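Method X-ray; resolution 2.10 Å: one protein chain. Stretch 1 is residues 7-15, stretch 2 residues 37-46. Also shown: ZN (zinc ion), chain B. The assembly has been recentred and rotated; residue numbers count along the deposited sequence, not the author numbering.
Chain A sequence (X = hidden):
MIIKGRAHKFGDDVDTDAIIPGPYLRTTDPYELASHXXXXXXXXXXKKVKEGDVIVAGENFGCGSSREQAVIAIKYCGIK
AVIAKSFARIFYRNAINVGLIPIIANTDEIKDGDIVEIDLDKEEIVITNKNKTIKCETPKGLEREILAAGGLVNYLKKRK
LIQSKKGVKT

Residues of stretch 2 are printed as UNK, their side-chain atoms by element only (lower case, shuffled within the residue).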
# COMPACT_ATOMS: atom_id res chain seq x y z
N ALA A 7 -8.96 -11.57 4.91
CA ALA A 7 -8.67 -11.64 6.33
C ALA A 7 -8.05 -12.98 6.73
O ALA A 7 -8.50 -14.03 6.30
CB ALA A 7 -9.95 -11.42 7.12
N HIS A 8 -7.00 -12.93 7.55
CA HIS A 8 -6.36 -14.15 8.03
C HIS A 8 -6.60 -14.08 9.53
O HIS A 8 -6.00 -13.26 10.22
CB HIS A 8 -4.87 -14.16 7.70
CG HIS A 8 -4.59 -14.21 6.23
ND1 HIS A 8 -4.48 -13.08 5.44
CD2 HIS A 8 -4.45 -15.27 5.39
CE1 HIS A 8 -4.28 -13.44 4.19
NE2 HIS A 8 -4.25 -14.76 4.13
N LYS A 9 -7.51 -14.92 10.01
CA LYS A 9 -7.90 -14.90 11.40
C LYS A 9 -7.13 -15.79 12.37
O LYS A 9 -6.89 -16.97 12.11
CB LYS A 9 -9.39 -15.21 11.52
CG LYS A 9 -9.87 -15.09 12.95
CD LYS A 9 -11.37 -15.09 13.09
CE LYS A 9 -11.76 -14.61 14.49
NZ LYS A 9 -13.22 -14.52 14.68
N PHE A 10 -6.79 -15.20 13.51
CA PHE A 10 -6.07 -15.88 14.58
C PHE A 10 -6.82 -15.63 15.89
O PHE A 10 -7.72 -14.78 15.95
CB PHE A 10 -4.65 -15.31 14.67
CG PHE A 10 -3.85 -15.52 13.41
CD1 PHE A 10 -3.04 -16.64 13.26
CD2 PHE A 10 -3.91 -14.59 12.37
CE1 PHE A 10 -2.31 -16.85 12.09
CE2 PHE A 10 -3.18 -14.79 11.20
CZ PHE A 10 -2.38 -15.91 11.06
N GLY A 11 -6.46 -16.38 16.94
CA GLY A 11 -7.13 -16.24 18.22
C GLY A 11 -6.57 -15.20 19.18
O GLY A 11 -6.05 -14.16 18.77
N ASP A 12 -6.70 -15.50 20.47
CA ASP A 12 -6.22 -14.61 21.53
C ASP A 12 -4.75 -14.81 21.84
O ASP A 12 -4.17 -15.86 21.54
CB ASP A 12 -7.02 -14.82 22.83
CG ASP A 12 -8.48 -14.46 22.70
OD1 ASP A 12 -8.80 -13.41 22.09
OD2 ASP A 12 -9.33 -15.22 23.22
N ASP A 13 -4.16 -13.79 22.45
CA ASP A 13 -2.78 -13.81 22.88
C ASP A 13 -1.73 -14.24 21.87
O ASP A 13 -0.83 -15.01 22.19
CB ASP A 13 -2.64 -14.68 24.13
CG ASP A 13 -1.40 -14.35 24.94
OD1 ASP A 13 -1.24 -13.16 25.27
OD2 ASP A 13 -0.60 -15.26 25.23
N VAL A 14 -1.84 -13.75 20.64
CA VAL A 14 -0.85 -14.07 19.62
C VAL A 14 0.38 -13.22 19.94
O VAL A 14 0.41 -12.03 19.63
CB VAL A 14 -1.35 -13.72 18.22
CG1 VAL A 14 -0.27 -14.01 17.20
CG2 VAL A 14 -2.62 -14.51 17.91
N ASP A 15 1.38 -13.83 20.56
CA ASP A 15 2.58 -13.09 20.96
C ASP A 15 3.64 -12.91 19.88
O ASP A 15 3.57 -13.52 18.82
CB ASP A 15 3.23 -13.73 22.20
CG ASP A 15 3.76 -15.13 21.92
OD1 ASP A 15 4.62 -15.29 21.04
OD2 ASP A 15 3.31 -16.07 22.61
N UNK A 37 6.59 -14.59 8.86
CA UNK A 37 5.53 -13.93 9.61
C UNK A 37 4.48 -14.94 10.04
O UNK A 37 4.01 -15.74 9.23
c UNK A 37 4.89 -12.84 8.75
s UNK A 37 3.67 -11.84 9.64
N UNK A 38 4.11 -14.90 11.32
CA UNK A 38 3.11 -15.81 11.89
C UNK A 38 3.53 -17.28 11.87
O UNK A 38 2.73 -18.16 12.16
c UNK A 38 1.26 -14.26 10.99
s UNK A 38 1.24 -13.37 12.55
c UNK A 38 1.77 -15.68 11.16
c UNK A 38 -0.10 -14.19 13.39
N UNK A 39 4.79 -17.55 11.51
CA UNK A 39 5.28 -18.92 11.44
C UNK A 39 5.18 -19.64 12.78
O UNK A 39 5.20 -20.86 12.83
c UNK A 39 6.73 -18.94 10.95
N UNK A 40 5.07 -18.86 13.86
CA UNK A 40 4.97 -19.43 15.19
C UNK A 40 3.69 -20.21 15.43
O UNK A 40 3.68 -21.12 16.26
N UNK A 41 2.62 -19.87 14.73
CA UNK A 41 1.36 -20.57 14.90
C UNK A 41 0.79 -21.12 13.60
O UNK A 41 -0.02 -22.05 13.61
c UNK A 41 0.63 -19.56 17.08
c UNK A 41 0.24 -18.31 14.95
c UNK A 41 -0.77 -17.39 15.60
c UNK A 41 0.30 -19.69 15.60
N UNK A 42 1.20 -20.54 12.47
CA UNK A 42 0.73 -21.02 11.17
C UNK A 42 1.86 -21.00 10.15
O UNK A 42 2.14 -19.98 9.53
o UNK A 42 -1.71 -19.89 8.68
c UNK A 42 -0.97 -20.65 9.34
o UNK A 42 -0.65 -21.80 8.95
c UNK A 42 -0.44 -20.17 10.68
N UNK A 43 2.49 -22.15 9.97
CA UNK A 43 3.60 -22.29 9.03
C UNK A 43 3.20 -22.06 7.58
O UNK A 43 4.05 -21.94 6.70
o UNK A 43 2.32 -24.42 10.98
c UNK A 43 4.24 -23.68 9.16
o UNK A 43 1.39 -25.96 9.72
c UNK A 43 2.26 -25.09 9.92
c UNK A 43 3.29 -24.83 8.83
N UNK A 44 1.90 -22.00 7.32
CA UNK A 44 1.42 -21.80 5.96
C UNK A 44 1.12 -20.33 5.64
O UNK A 44 0.93 -19.98 4.47
c UNK A 44 0.16 -22.64 5.74
c UNK A 44 0.41 -24.14 5.91
n UNK A 44 1.67 -24.55 5.80
o UNK A 44 -0.52 -24.91 6.11
N UNK A 45 1.10 -19.47 6.65
CA UNK A 45 0.81 -18.04 6.45
C UNK A 45 1.67 -17.36 5.38
O UNK A 45 1.14 -16.75 4.46
c UNK A 45 -0.80 -15.45 7.61
c UNK A 45 0.94 -17.26 7.76
c UNK A 45 1.14 -13.49 7.33
c UNK A 45 -0.20 -13.14 7.30
c UNK A 45 0.54 -15.81 7.64
c UNK A 45 -1.17 -14.11 7.44
c UNK A 45 1.50 -14.82 7.50
N UNK A 46 3.00 -17.44 5.50
CA UNK A 46 3.88 -16.80 4.52
C UNK A 46 3.56 -17.16 3.07
O UNK A 46 3.77 -16.36 2.16
c UNK A 46 3.80 -18.18 6.50
c UNK A 46 5.13 -17.48 6.41
c UNK A 46 5.27 -17.28 4.94
ZN ZN B . 0.66 -13.29 26.08
O HOH W 1 2.01 -14.52 25.37

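Position 37 carries one carbon and then a sulfur, with nothing beyond. Its side chain is buried and makes no contact with stretch 1. A single carbon ending in sulfur is cysteine, C37, small enough for an enclosed site.

Position 38 has two carbons, a sulfur and a final carbon in an unbranched chain. The last carbon lies over one face of the F10 ring and also touches V14. This is methionine, M38. M38 CE lies 3.6 Å from the centroid of the F10 ring, 7° off the normal. It is 3.7 Å from F10 CZ and 3.8 Å from V14 CG1, so one methyl serves both neighbours; attached to sulfur, its slightly polarised hydrogens suit a CH-pi contact.

Position 39 has a single side-chain carbon, far from stretch 1: alanine, A39, whose small methyl fits a partly exposed turn without reaching for stretch 1. Position 40 has no side-chain atoms and is glycine, G40, which adds no bulk at an exposed spot and makes no contact.

Position 41 has four carbons, forked at the first, with one arm two carbons long. The end of that arm meets both F10 and V14. The fork identifies isoleucine, I41, whose longer arm carries CD1 to 3.3 Å from F10 CD1, a tight approach, and to 3.8 Å from V14 CG1. The backbone holds this residue in place: I41 N donates to M38 O at 3.1 Å.

At position 42, two carbons end in a pair of oxygens. The first carbon packs near the edge of the F10 ring, while one oxygen accepts a backbone hydrogen bond. The short carboxylate is aspartate, D42. Its CB is 4.1 Å from F10 CE1, and OD1 accepts from the backbone N of position 44 at 3.0 Å, capping the turn that leads into the helix. D42 N in turn donates to M38 O at 2.8 Å.

Position 43 has three carbons, the third bearing two oxygens: glutamate, E43, exposed and clear of stretch 1, as suits a charged group. Position 44 has two carbons, the second bearing one oxygen and one nitrogen. This is asparagine, N44; a polar amide is at home at this partly exposed site in the turn, away from stretch 1.

Position 45 shows one carbon followed by a six-carbon ring, lodged against H8 and F10. It is phenylalanine, F45. Its edge points at the H8 face, with CE1 3.6 Å from H8 CG and the planes at 80°; the F10 edge is turned toward its own face in an offset arrangement, with F10 CZ 3.8 Å from F45 CD1. A type I turn runs from D42 to F45, with F45 N 3.1 Å from D42 O.

Position 46 has three carbons closing onto the backbone nitrogen: proline, P46, which suits an early helical position because it has no amide hydrogen to offer.

No hydrogen bond crosses the interface. F10 is its hub, gathering M38, I41, D42 and F45, while H8 and V14 extend the packing. Turns and capping on stretch 2 shape a largely apolar surface, and 309 Å² is buried in all.

Stretch 2 (37-46) CMAGIDENFP
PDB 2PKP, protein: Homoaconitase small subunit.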